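Local coordinates for NLP/P60 (Enterococcus faecium, PDB 6B8C), which probably hydrolyses bacterial peptidoglycan as a secreted NlpC/P60 endopeptidase, releasing muropeptides that enhance host immunity and limit bacterial pathogenesis, at residues D94-G99 against G114-A119; G102-V107 against P136-S141; G28-A33 against L64-R69; Y36-T41 against K48-F53. One frame throughout, in Å; residues are numbered along the deposited sequence.

Contact 1 (D94-G99 against G114-A119); sequences DLLFWG and GQYIHA
The phenol oxygen of Tyr-116 is fixed by a hydrogen bond between OH and the carbonyl oxygen of Phe-134, while the indole of Trp-98 merely packs against it, with Trp-98 CZ2 3.8 Å from Tyr-116 OH and the oxygen close to the plane of the indole. From there the benzo edge of Trp-98 runs in over the tyrosine ring. Its CH2 stands 3.9 Å above the plane of the Tyr-116 ring, over the ring centre, making a T-shaped stack in which Trp-98 gives the edge and Tyr-116 the face. The two six-membered rings have centroids 5.3 Å apart and planes inclined at 84°. Tyr-116 is turned to present that face by a chi1 of 46°, with CG lodged between the backbone N and the carbonyl carbon. Leu-96 meets the root of the same side chain, its CD1 lying 3.7 Å from Tyr-116 CB, and the two side chains run at about a right angle.

Strands 95-98 and 115-118 are not paired with each other; both flank strand 106-112, and Leu-96 CA and Tyr-116 CA are 8.1 Å apart. The side chains therefore bridge across the middle strand on one face of the antiparallel sheet, above the small residues Ala-108 and Ala-110. On the tyrosine, CE1 also lies over one face of the His-118 imidazole. The bonded hydroxyl and the packing of indole and leucine would limit rotation of the Tyr-116 ring, and this buried aromatic cluster borders His-118, which hydrogen-bonds to His-106.

Contact 2 (G102-V107 against P136-S141); sequences GGTYHV and PDFAVS
Thr-104, with chi1 at 54°, swings OG1 between its backbone N and carbonyl carbon, which sets CG2 beside the backbone N, anti to the carbonyl carbon, and toward Phe-138, whose own chi1 of 60° folds the benzyl group back to meet it. The threonine methyl is what touches: CG2 lies 3.6 Å from Phe-138 CZ and 3.8 Å from Phe-138 CE1, reaching the far end of the ring, with the two side chains at about a right angle. The hydroxyl branch of Thr-104 is engaged away from the ring, where OG1 hydrogen-bonds to Glu-79 OE1 and to Thr-75 OG1.

A second, looser approach lies nearer the surface. There Tyr-105 OH stands 4.3 Å from Asp-137 OD2, too long for a hydrogen bond.

Asp-137 and Phe-138 form a classic beta bulge opposite Phe-97, at the start of strand 138-141. Strand 95-98 lies between that strand and strand 106-112, so Phe-138 has to reach past the intervening strand to find Thr-104; the Phe-97 ring lies against Phe-138 with the planes only about 20° apart. Thr-104 thus works as a two-sided residue: its methyl extends the apolar cluster of Phe-97 and Phe-138, while its hydroxyl is satisfied by a carboxylate and a second threonine, and contacts on both branches would be expected to restrain its rotation.

Contact 3 (G28-A33 against L64-R69); sequences GAAIVA and LQVTGR
Ile-31 and Val-66 mark the closest CA approach of segments 28-33 and 64-69, with Ile-31 CA 6.4 Å from Val-66 CA, near enough for short aliphatic side chains to fill the interface. Val-66 is the central residue. Its CB and both methyls are met by Ile-31 CD1, which comes to 3.7 Å from Val-66 CB and 3.8 Å from Val-66 CG1. The isoleucine gets there by folding: with CG1 beside the backbone N (chi1 -62°) and chi2 at -76°, the terminal methyl bends toward the valine, and the side chains meet at a slant. Ala-30 also packs on Val-66: its CB lies 4.1 Å from Val-66 CG1, while the backbone oxygen Ala-30 O lies 3.8 Å from Val-66 CG2. The valine thus rests on both methyl and carbonyl surface of the first helix. Thr-67 adds only a marginal touch, through CG2 to Ile-31 CD1.

On the polar branch of Thr-67, OG1 donates to the carbonyl oxygen of Tyr-63 one turn back and accepts a weak bond from the backbone N of Arg-69, 3.3 Å from Thr-67 OG1. This ties the threonine to the end of its helix, where Gly-68 turns the chain away with positive phi.

Around this apolar seam, Ile-31 also packs on Val-62 and Tyr-63 of the second helix and on Ile-109 of strand 106-112. Val-32 continues onto Leu-111, so that helix 28-36 packs against both helix 55-67 and strand 106-112 of the sheet.

Contact 4 (Y36-T41 against K48-F53); sequences YKYIGT and KDPSGF
Two tight chain reversals face each other here: a type I turn followed by a type II turn from Tyr-36 to Thr-41, and a type I turn from Asp-49 to Gly-52 joining two short antiparallel strands, with Thr-41 CA 6.0 Å from Gly-52 CA. The methyl of Thr-41 is the wedge between them. Anti to the backbone N, with OG1 beside it (chi1 -58°), CG2 points at the hairpin, 3.3 Å from Pro-50 O and 3.6 Å from Phe-53 CD2. The hydroxyl can then reach back, Thr-41 OG1 donating to Tyr-38 O over 2.7 Å; that oxygen also accepts from Thr-41 N, on the same face of the carbonyl plane.

Tyr-38 and Phe-53 form a T-shaped pair, the phenylalanine edge toward the tyrosine face, with planes at 84°. Pro-50 lies alongside, Pro-50 CG 3.6 Å from Tyr-38 CE1. In the hairpin, Asp-49 OD1 receives Ser-51 OG on its syn lone pair and Ser-51 N on the anti one, completing an Asx turn, while Asp-49 O sits 3.4 Å above the Phe-53 ring.

Tyr-38 OH bonds to Glu-34 of helix 28-36, and its ring, like those of Pro-50 and Phe-53, meets Tyr-61 of helix 55-67.

Contacts 1 and 2 interlock along the chain and share the six-stranded sheet: their centres are 8 Å apart, and Phe-97 O lies 2.7 Å from Asp-137 N. Contact 4 is nested inside the loop closed by contact 3, the two meeting where Gln-65 CG packs 4.1 Å from Tyr-38 OH. Contacts 2 and 4 lie on opposite sides of the molecule's centre, about 21 Å apart between centres. Contact 1 also touches contact 4, with Ala-119 CB 4.0 Å from Phe-53 O, but not contact 3. Cys-55, at the start of helix 55-67, touches His-106, which bonds to His-118, consistent with the Cys-His-His triad of NlpC/P60 peptidases.

Contact 1 (D94-G99 against G114-A119)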
loop_
_atom_site.group_PDB
_atom_site.type_symbol
_atom_site.label_atom_id
_atom_site.label_comp_id
_atom_site.label_asym_id
_atom_site.label_seq_id
_atom_site.Cartn_x
_atom_site.Cartn_y
_atom_site.Cartn_z
ATOM N N ASP A 94 -3.499 -0.516 7.450
ATOM C CA ASP A 94 -4.250 0.502 6.732
ATOM C C ASP A 94 -3.500 0.932 5.475
ATOM O O ASP A 94 -2.303 0.687 5.316
ATOM C CB ASP A 94 -4.511 1.720 7.622
ATOM C CG ASP A 94 -5.461 1.416 8.764
ATOM O OD1 ASP A 94 -5.294 2.006 9.854
ATOM O OD2 ASP A 94 -6.365 0.574 8.576
ATOM N N LEU A 95 -4.222 1.585 4.571
ATOM C CA LEU A 95 -3.631 2.074 3.334
ATOM C C LEU A 95 -3.258 3.542 3.495
ATOM O O LEU A 95 -3.945 4.289 4.191
ATOM C CB LEU A 95 -4.593 1.888 2.159
ATOM C CG LEU A 95 -4.819 0.448 1.681
ATOM C CD1 LEU A 95 -5.944 0.370 0.660
ATOM C CD2 LEU A 95 -3.538 -0.120 1.098
ATOM N N LEU A 96 -2.156 3.948 2.869
ATOM C CA LEU A 96 -1.676 5.324 2.913
ATOM C C LEU A 96 -1.604 5.857 1.491
ATOM O O LEU A 96 -1.091 5.174 0.600
ATOM C CB LEU A 96 -0.301 5.413 3.577
ATOM C CG LEU A 96 -0.159 4.763 4.951
ATOM C CD1 LEU A 96 1.297 4.747 5.375
ATOM C CD2 LEU A 96 -1.006 5.491 5.979
ATOM N N PHE A 97 -2.096 7.078 1.285
ATOM C CA PHE A 97 -2.282 7.630 -0.049
ATOM C C PHE A 97 -1.585 8.975 -0.174
ATOM O O PHE A 97 -1.731 9.846 0.695
ATOM C CB PHE A 97 -3.773 7.779 -0.378
ATOM C CG PHE A 97 -4.474 6.472 -0.593
ATOM C CD1 PHE A 97 -5.056 5.799 0.468
ATOM C CD2 PHE A 97 -4.534 5.905 -1.856
ATOM C CE1 PHE A 97 -5.695 4.589 0.273
ATOM C CE2 PHE A 97 -5.171 4.698 -2.059
ATOM C CZ PHE A 97 -5.753 4.038 -0.991
ATOM N N TRP A 98 -0.822 9.125 -1.257
ATOM C CA TRP A 98 -0.231 10.391 -1.658
ATOM C C TRP A 98 -1.115 11.051 -2.704
ATOM O O TRP A 98 -1.608 10.388 -3.620
ATOM C CB TRP A 98 1.164 10.186 -2.248
ATOM C CG TRP A 98 2.255 9.917 -1.268
ATOM C CD1 TRP A 98 3.296 10.740 -0.965
ATOM C CD2 TRP A 98 2.438 8.732 -0.483
ATOM N NE1 TRP A 98 4.115 10.148 -0.035
ATOM C CE2 TRP A 98 3.611 8.914 0.278
ATOM C CE3 TRP A 98 1.725 7.539 -0.346
ATOM C CZ2 TRP A 98 4.084 7.949 1.165
ATOM C CZ3 TRP A 98 2.197 6.582 0.535
ATOM C CH2 TRP A 98 3.364 6.793 1.280
ATOM N N GLY A 99 -1.282 12.359 -2.586
ATOM C CA GLY A 99 -2.137 13.107 -3.485
ATOM C C GLY A 99 -3.484 13.407 -2.860
ATOM O O GLY A 99 -3.803 12.994 -1.740
ATOM N N GLY A 114 4.685 5.496 11.815
ATOM C CA GLY A 114 5.293 6.270 10.750
ATOM C C GLY A 114 6.017 5.465 9.696
ATOM O O GLY A 114 6.801 6.036 8.931
ATOM N N GLN A 115 5.777 4.160 9.631
ATOM C CA GLN A 115 6.454 3.275 8.699
ATOM C C GLN A 115 5.445 2.664 7.740
ATOM O O GLN A 115 4.276 2.466 8.080
ATOM C CB GLN A 115 7.201 2.164 9.441
ATOM C CG GLN A 115 8.224 2.681 10.428
ATOM C CD GLN A 115 8.549 1.671 11.505
ATOM O OE1 GLN A 115 8.465 1.973 12.694
ATOM N NE2 GLN A 115 8.925 0.465 11.097
ATOM N N TYR A 116 5.909 2.365 6.534
ATOM C CA TYR A 116 5.071 1.709 5.546
ATOM C C TYR A 116 5.941 0.813 4.683
ATOM O O TYR A 116 7.167 0.804 4.793
ATOM C CB TYR A 116 4.301 2.724 4.695
ATOM C CG TYR A 116 5.133 3.873 4.182
ATOM C CD1 TYR A 116 5.929 3.733 3.052
ATOM C CD2 TYR A 116 5.102 5.110 4.817
ATOM C CE1 TYR A 116 6.682 4.789 2.576
ATOM C CE2 TYR A 116 5.849 6.169 4.350
ATOM C CZ TYR A 116 6.636 6.005 3.231
ATOM O OH TYR A 116 7.382 7.064 2.768
ATOM N N ILE A 117 5.286 0.049 3.821
ATOM C CA ILE A 117 5.962 -0.827 2.878
ATOM C C ILE A 117 5.314 -0.618 1.520
ATOM O O ILE A 117 4.092 -0.453 1.429
ATOM C CB ILE A 117 5.895 -2.305 3.330
ATOM C CG1 ILE A 117 6.510 -3.225 2.277
ATOM C CG2 ILE A 117 4.459 -2.709 3.664
ATOM C CD1 ILE A 117 6.638 -4.650 2.739
ATOM N N HIS A 118 6.130 -0.584 0.467
ATOM C CA HIS A 118 5.589 -0.211 -0.833
ATOM C C HIS A 118 6.529 -0.624 -1.953
ATOM O O HIS A 118 7.711 -0.908 -1.736
ATOM C CB HIS A 118 5.317 1.297 -0.917
ATOM C CG HIS A 118 6.536 2.152 -0.746
ATOM N ND1 HIS A 118 6.585 3.465 -1.161
ATOM C CD2 HIS A 118 7.747 1.889 -0.196
ATOM C CE1 HIS A 118 7.771 3.973 -0.879
ATOM N NE2 HIS A 118 8.495 3.037 -0.292
ATOM N N ALA A 119 5.962 -0.666 -3.160
ATOM C CA ALA A 119 6.708 -0.663 -4.407
ATOM C C ALA A 119 6.983 0.797 -4.740
ATOM O O ALA A 119 6.087 1.504 -5.215
ATOM C CB ALA A 119 5.927 -1.359 -5.525
#

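Contact 2 (G102-V107 against P136-S141)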
loop_
_atom_site.group_PDB
_atom_site.type_symbol
_atom_site.label_atom_id
_atom_site.label_comp_id
_atom_site.label_asym_id
_atom_site.label_seq_id
_atom_site.Cartn_x
_atom_site.Cartn_y
_atom_site.Cartn_z
ATOM N N GLY A 102 -9.289 11.531 -5.228
ATOM C CA GLY A 102 -9.581 11.621 -6.637
ATOM C C GLY A 102 -8.358 11.700 -7.524
ATOM O O GLY A 102 -8.448 11.372 -8.714
ATOM N N GLY A 103 -7.221 12.117 -6.975
ATOM C CA GLY A 103 -6.006 12.252 -7.749
ATOM C C GLY A 103 -4.799 11.670 -7.047
ATOM O O GLY A 103 -3.681 12.170 -7.211
ATOM N N THR A 104 -5.011 10.624 -6.251
ATOM C CA THR A 104 -3.889 9.960 -5.608
ATOM C C THR A 104 -2.964 9.361 -6.657
ATOM O O THR A 104 -3.413 8.815 -7.668
ATOM C CB THR A 104 -4.369 8.868 -4.656
ATOM O OG1 THR A 104 -5.245 7.974 -5.352
ATOM C CG2 THR A 104 -5.091 9.479 -3.465
ATOM N N TYR A 105 -1.662 9.486 -6.418
ATOM C CA TYR A 105 -0.655 8.979 -7.334
ATOM C C TYR A 105 0.222 7.902 -6.711
ATOM O O TYR A 105 1.086 7.351 -7.403
ATOM C CB TYR A 105 0.222 10.132 -7.853
ATOM C CG TYR A 105 0.914 10.940 -6.772
ATOM C CD1 TYR A 105 2.148 10.547 -6.268
ATOM C CD2 TYR A 105 0.337 12.099 -6.262
ATOM C CE1 TYR A 105 2.786 11.280 -5.284
ATOM C CE2 TYR A 105 0.970 12.842 -5.276
ATOM C CZ TYR A 105 2.197 12.424 -4.792
ATOM O OH TYR A 105 2.836 13.151 -3.813
ATOM N N HIS A 106 0.027 7.583 -5.435
ATOM C CA HIS A 106 0.862 6.599 -4.765
ATOM C C HIS A 106 0.112 6.051 -3.563
ATOM O O HIS A 106 -0.682 6.755 -2.934
ATOM C CB HIS A 106 2.200 7.201 -4.324
ATOM C CG HIS A 106 3.232 6.176 -3.973
ATOM N ND1 HIS A 106 3.950 5.488 -4.927
ATOM C CD2 HIS A 106 3.659 5.712 -2.774
ATOM C CE1 HIS A 106 4.778 4.649 -4.332
ATOM N NE2 HIS A 106 4.621 4.765 -3.026
ATOM N N VAL A 107 0.397 4.792 -3.242
ATOM C CA VAL A 107 -0.234 4.096 -2.130
ATOM C C VAL A 107 0.796 3.179 -1.483
ATOM O O VAL A 107 1.732 2.706 -2.132
ATOM C CB VAL A 107 -1.476 3.298 -2.594
ATOM C CG1 VAL A 107 -1.058 2.110 -3.445
ATOM C CG2 VAL A 107 -2.310 2.849 -1.407
ATOM N N PRO A 136 2.871 10.548 3.405
ATOM C CA PRO A 136 1.620 10.400 2.659
ATOM C C PRO A 136 0.644 11.502 3.026
ATOM O O PRO A 136 0.769 12.171 4.054
ATOM C CB PRO A 136 1.102 9.028 3.097
ATOM C CG PRO A 136 1.664 8.843 4.463
ATOM C CD PRO A 136 2.994 9.556 4.488
ATOM N N ASP A 137 -0.344 11.690 2.155
ATOM C CA ASP A 137 -1.309 12.767 2.341
ATOM C C ASP A 137 -2.485 12.360 3.223
ATOM O O ASP A 137 -2.903 13.146 4.079
ATOM C CB ASP A 137 -1.802 13.270 0.981
ATOM C CG ASP A 137 -0.720 14.007 0.206
ATOM O OD1 ASP A 137 -0.198 15.023 0.715
ATOM O OD2 ASP A 137 -0.374 13.561 -0.908
ATOM N N PHE A 138 -3.039 11.160 3.052
ATOM C CA PHE A 138 -4.068 10.700 3.993
ATOM C C PHE A 138 -3.980 9.183 4.120
ATOM O O PHE A 138 -3.086 8.548 3.555
ATOM C CB PHE A 138 -5.468 11.178 3.575
ATOM C CG PHE A 138 -5.915 10.693 2.223
ATOM C CD1 PHE A 138 -5.702 11.465 1.092
ATOM C CD2 PHE A 138 -6.571 9.479 2.085
ATOM C CE1 PHE A 138 -6.120 11.030 -0.152
ATOM C CE2 PHE A 138 -6.992 9.037 0.843
ATOM C CZ PHE A 138 -6.765 9.813 -0.275
ATOM N N ALA A 139 -4.906 8.591 4.875
ATOM C CA ALA A 139 -4.911 7.154 5.082
ATOM C C ALA A 139 -6.339 6.641 4.975
ATOM O O ALA A 139 -7.302 7.409 4.924
ATOM C CB ALA A 139 -4.297 6.780 6.437
ATOM N N VAL A 140 -6.462 5.317 4.951
ATOM C CA VAL A 140 -7.736 4.634 4.774
ATOM C C VAL A 140 -7.729 3.408 5.673
ATOM O O VAL A 140 -6.844 2.551 5.554
ATOM C CB VAL A 140 -7.982 4.231 3.308
ATOM C CG1 VAL A 140 -9.132 3.254 3.214
ATOM C CG2 VAL A 140 -8.268 5.462 2.458
ATOM N N SER A 141 -8.694 3.343 6.589
ATOM C CA SER A 141 -8.883 2.180 7.440
ATOM C C SER A 141 -9.655 1.107 6.690
ATOM O O SER A 141 -10.563 1.405 5.905
ATOM C CB SER A 141 -9.632 2.561 8.719
ATOM O OG SER A 141 -8.940 3.556 9.453
#

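Contact 3 (G28-A33 against L64-R69)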
loop_
_atom_site.group_PDB
_atom_site.type_symbol
_atom_site.label_atom_id
_atom_site.label_comp_id
_atom_site.label_asym_id
_atom_site.label_seq_id
_atom_site.Cartn_x
_atom_site.Cartn_y
_atom_site.Cartn_z
ATOM N N GLY A 28 -4.690 -6.599 10.937
ATOM C CA GLY A 28 -3.661 -5.900 10.182
ATOM C C GLY A 28 -2.303 -6.568 10.258
ATOM O O GLY A 28 -1.476 -6.416 9.348
ATOM N N ALA A 29 -2.047 -7.308 11.340
ATOM C CA ALA A 29 -0.818 -8.087 11.438
ATOM C C ALA A 29 -0.692 -9.064 10.275
ATOM O O ALA A 29 0.409 -9.284 9.759
ATOM C CB ALA A 29 -0.776 -8.829 12.775
ATOM N N ALA A 30 -1.813 -9.640 9.834
ATOM C CA ALA A 30 -1.768 -10.580 8.717
ATOM C C ALA A 30 -1.450 -9.866 7.409
ATOM O O ALA A 30 -0.692 -10.387 6.580
ATOM C CB ALA A 30 -3.092 -11.339 8.611
ATOM N N ILE A 31 -2.016 -8.673 7.209
ATOM C CA ILE A 31 -1.678 -7.877 6.033
ATOM C C ILE A 31 -0.187 -7.566 6.016
ATOM O O ILE A 31 0.474 -7.673 4.975
ATOM C CB ILE A 31 -2.524 -6.589 5.999
ATOM C CG1 ILE A 31 -4.016 -6.919 5.900
ATOM C CG2 ILE A 31 -2.085 -5.687 4.849
ATOM C CD1 ILE A 31 -4.463 -7.354 4.521
ATOM N N VAL A 32 0.365 -7.182 7.170
ATOM C CA VAL A 32 1.789 -6.864 7.250
ATOM C C VAL A 32 2.635 -8.098 6.956
ATOM O O VAL A 32 3.636 -8.030 6.226
ATOM C CB VAL A 32 2.116 -6.271 8.633
ATOM C CG1 VAL A 32 3.617 -6.103 8.803
ATOM C CG2 VAL A 32 1.398 -4.944 8.816
ATOM N N ALA A 33 2.248 -9.244 7.520
ATOM C CA ALA A 33 3.013 -10.467 7.314
ATOM C C ALA A 33 2.990 -10.892 5.852
ATOM O O ALA A 33 3.995 -11.382 5.324
ATOM C CB ALA A 33 2.470 -11.579 8.210
ATOM N N LEU A 64 -5.670 -9.127 -1.722
ATOM C CA LEU A 64 -6.290 -10.278 -2.363
ATOM C C LEU A 64 -5.871 -11.572 -1.681
ATOM O O LEU A 64 -6.700 -12.465 -1.466
ATOM C CB LEU A 64 -5.918 -10.296 -3.843
ATOM C CG LEU A 64 -6.881 -10.963 -4.818
ATOM C CD1 LEU A 64 -8.311 -10.833 -4.327
ATOM C CD2 LEU A 64 -6.726 -10.307 -6.180
ATOM N N GLN A 65 -4.590 -11.686 -1.325
ATOM C CA GLN A 65 -4.112 -12.893 -0.661
ATOM C C GLN A 65 -4.718 -13.043 0.727
ATOM O O GLN A 65 -5.056 -14.158 1.142
ATOM C CB GLN A 65 -2.587 -12.877 -0.573
ATOM C CG GLN A 65 -1.894 -12.953 -1.914
ATOM C CD GLN A 65 -2.400 -14.101 -2.757
ATOM O OE1 GLN A 65 -3.141 -13.898 -3.718
ATOM N NE2 GLN A 65 -2.007 -15.318 -2.400
ATOM N N VAL A 66 -4.856 -11.941 1.467
ATOM C CA VAL A 66 -5.288 -12.074 2.856
ATOM C C VAL A 66 -6.811 -12.140 2.963
ATOM O O VAL A 66 -7.355 -12.942 3.730
ATOM C CB VAL A 66 -4.708 -10.933 3.710
ATOM C CG1 VAL A 66 -5.279 -10.982 5.118
ATOM C CG2 VAL A 66 -3.201 -11.031 3.755
ATOM N N THR A 67 -7.526 -11.311 2.199
ATOM C CA THR A 67 -8.965 -11.158 2.363
ATOM C C THR A 67 -9.788 -11.725 1.216
ATOM O O THR A 67 -10.991 -11.934 1.392
ATOM C CB THR A 67 -9.329 -9.675 2.524
ATOM O OG1 THR A 67 -9.207 -9.018 1.258
ATOM C CG2 THR A 67 -8.400 -9.001 3.528
ATOM N N GLY A 68 -9.184 -11.962 0.053
ATOM C CA GLY A 68 -9.912 -12.480 -1.085
ATOM C C GLY A 68 -10.698 -11.455 -1.873
ATOM O O GLY A 68 -11.191 -11.782 -2.961
ATOM N N ARG A 69 -10.844 -10.236 -1.367
ATOM C CA ARG A 69 -11.567 -9.197 -2.082
ATOM C C ARG A 69 -10.604 -8.347 -2.903
ATOM O O ARG A 69 -9.408 -8.250 -2.612
ATOM C CB ARG A 69 -12.355 -8.319 -1.112
ATOM C CG ARG A 69 -11.491 -7.445 -0.233
ATOM C CD ARG A 69 -12.072 -7.344 1.165
ATOM N NE ARG A 69 -12.368 -5.964 1.535
ATOM C CZ ARG A 69 -11.460 -5.101 1.978
ATOM N NH1 ARG A 69 -10.192 -5.475 2.099
ATOM N NH2 ARG A 69 -11.819 -3.864 2.295
#

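Contact 4 (Y36-T41 against K48-F53)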
loop_
_atom_site.group_PDB
_atom_site.type_symbol
_atom_site.label_atom_id
_atom_site.label_comp_id
_atom_site.label_asym_id
_atom_site.label_seq_id
_atom_site.Cartn_x
_atom_site.Cartn_y
_atom_site.Cartn_z
ATOM N N TYR A 36 5.288 -8.475 3.805
ATOM C CA TYR A 36 6.717 -8.728 3.974
ATOM C C TYR A 36 7.238 -9.821 3.046
ATOM O O TYR A 36 8.442 -9.854 2.764
ATOM C CB TYR A 36 7.024 -9.084 5.430
ATOM C CG TYR A 36 7.500 -7.902 6.247
ATOM C CD1 TYR A 36 6.605 -6.945 6.709
ATOM C CD2 TYR A 36 8.845 -7.741 6.554
ATOM C CE1 TYR A 36 7.035 -5.862 7.452
ATOM C CE2 TYR A 36 9.285 -6.659 7.296
ATOM C CZ TYR A 36 8.375 -5.724 7.744
ATOM O OH TYR A 36 8.806 -4.646 8.484
ATOM N N LYS A 37 6.364 -10.699 2.545
ATOM C CA LYS A 37 6.808 -11.790 1.684
ATOM C C LYS A 37 7.390 -11.306 0.362
ATOM O O LYS A 37 8.109 -12.064 -0.298
ATOM C CB LYS A 37 5.650 -12.745 1.389
ATOM C CG LYS A 37 5.025 -13.393 2.613
ATOM C CD LYS A 37 3.815 -14.219 2.215
ATOM C CE LYS A 37 3.219 -14.946 3.406
ATOM N NZ LYS A 37 2.044 -15.773 3.008
ATOM N N TYR A 38 7.095 -10.077 -0.052
ATOM C CA TYR A 38 7.454 -9.624 -1.387
ATOM C C TYR A 38 8.521 -8.538 -1.376
ATOM O O TYR A 38 8.746 -7.892 -2.405
ATOM C CB TYR A 38 6.197 -9.161 -2.124
ATOM C CG TYR A 38 5.122 -10.219 -2.074
ATOM C CD1 TYR A 38 5.175 -11.326 -2.913
ATOM C CD2 TYR A 38 4.086 -10.140 -1.158
ATOM C CE1 TYR A 38 4.211 -12.310 -2.855
ATOM C CE2 TYR A 38 3.119 -11.118 -1.091
ATOM C CZ TYR A 38 3.184 -12.201 -1.942
ATOM O OH TYR A 38 2.215 -13.177 -1.875
ATOM N N ILE A 39 9.196 -8.339 -0.241
ATOM C CA ILE A 39 10.333 -7.430 -0.189
ATOM C C ILE A 39 11.368 -7.860 -1.218
ATOM O O ILE A 39 11.682 -9.050 -1.348
ATOM C CB ILE A 39 10.913 -7.396 1.232
ATOM C CG1 ILE A 39 9.939 -6.677 2.166
ATOM C CG2 ILE A 39 12.288 -6.736 1.257
ATOM C CD1 ILE A 39 10.318 -6.754 3.612
ATOM N N GLY A 40 11.873 -6.897 -1.983
ATOM C CA GLY A 40 12.821 -7.187 -3.035
ATOM C C GLY A 40 12.207 -7.538 -4.373
ATOM O O GLY A 40 12.952 -7.789 -5.327
ATOM N N THR A 41 10.889 -7.580 -4.474
ATOM C CA THR A 41 10.242 -7.771 -5.764
ATOM C C THR A 41 10.490 -6.538 -6.621
ATOM O O THR A 41 10.227 -5.420 -6.165
ATOM C CB THR A 41 8.747 -8.013 -5.580
ATOM O OG1 THR A 41 8.548 -9.157 -4.741
ATOM C CG2 THR A 41 8.064 -8.247 -6.918
ATOM N N LYS A 48 1.126 -6.757 -11.437
ATOM C CA LYS A 48 0.105 -7.138 -10.470
ATOM C C LYS A 48 0.381 -8.470 -9.773
ATOM O O LYS A 48 -0.520 -9.000 -9.108
ATOM C CB LYS A 48 -1.266 -7.194 -11.151
ATOM C CG LYS A 48 -1.795 -5.852 -11.646
ATOM C CD LYS A 48 -3.169 -6.024 -12.279
ATOM C CE LYS A 48 -3.956 -4.721 -12.316
ATOM N NZ LYS A 48 -5.385 -4.945 -12.696
ATOM N N ASP A 49 1.582 -9.027 -9.902
ATOM C CA ASP A 49 1.887 -10.335 -9.335
ATOM C C ASP A 49 3.347 -10.349 -8.902
ATOM O O ASP A 49 4.096 -9.408 -9.190
ATOM C CB ASP A 49 1.581 -11.450 -10.346
ATOM C CG ASP A 49 2.350 -11.302 -11.636
ATOM O OD1 ASP A 49 3.589 -11.460 -11.612
ATOM O OD2 ASP A 49 1.707 -11.042 -12.679
ATOM N N PRO A 50 3.779 -11.396 -8.178
ATOM C CA PRO A 50 5.143 -11.385 -7.606
ATOM C C PRO A 50 6.283 -11.348 -8.620
ATOM O O PRO A 50 7.440 -11.220 -8.198
ATOM C CB PRO A 50 5.188 -12.682 -6.787
ATOM C CG PRO A 50 3.779 -12.921 -6.404
ATOM C CD PRO A 50 2.968 -12.480 -7.591
ATOM N N SER A 51 6.024 -11.460 -9.924
ATOM C CA SER A 51 7.105 -11.252 -10.882
ATOM C C SER A 51 7.434 -9.776 -11.069
ATOM O O SER A 51 8.482 -9.453 -11.637
ATOM C CB SER A 51 6.757 -11.878 -12.236
ATOM O OG SER A 51 5.893 -11.042 -12.985
ATOM N N GLY A 52 6.562 -8.883 -10.614
ATOM C CA GLY A 52 6.807 -7.459 -10.670
ATOM C C GLY A 52 5.577 -6.693 -10.240
ATOM O O GLY A 52 4.462 -7.015 -10.657
ATOM N N PHE A 53 5.766 -5.681 -9.401
ATOM C CA PHE A 53 4.682 -4.879 -8.862
ATOM C C PHE A 53 4.911 -3.410 -9.177
ATOM O O PHE A 53 6.050 -2.935 -9.214
ATOM C CB PHE A 53 4.569 -5.010 -7.337
ATOM C CG PHE A 53 4.012 -6.313 -6.864
ATOM C CD1 PHE A 53 2.730 -6.702 -7.205
ATOM C CD2 PHE A 53 4.754 -7.125 -6.025
ATOM C CE1 PHE A 53 2.211 -7.895 -6.744
ATOM C CE2 PHE A 53 4.241 -8.320 -5.562
ATOM C CZ PHE A 53 2.966 -8.705 -5.924
#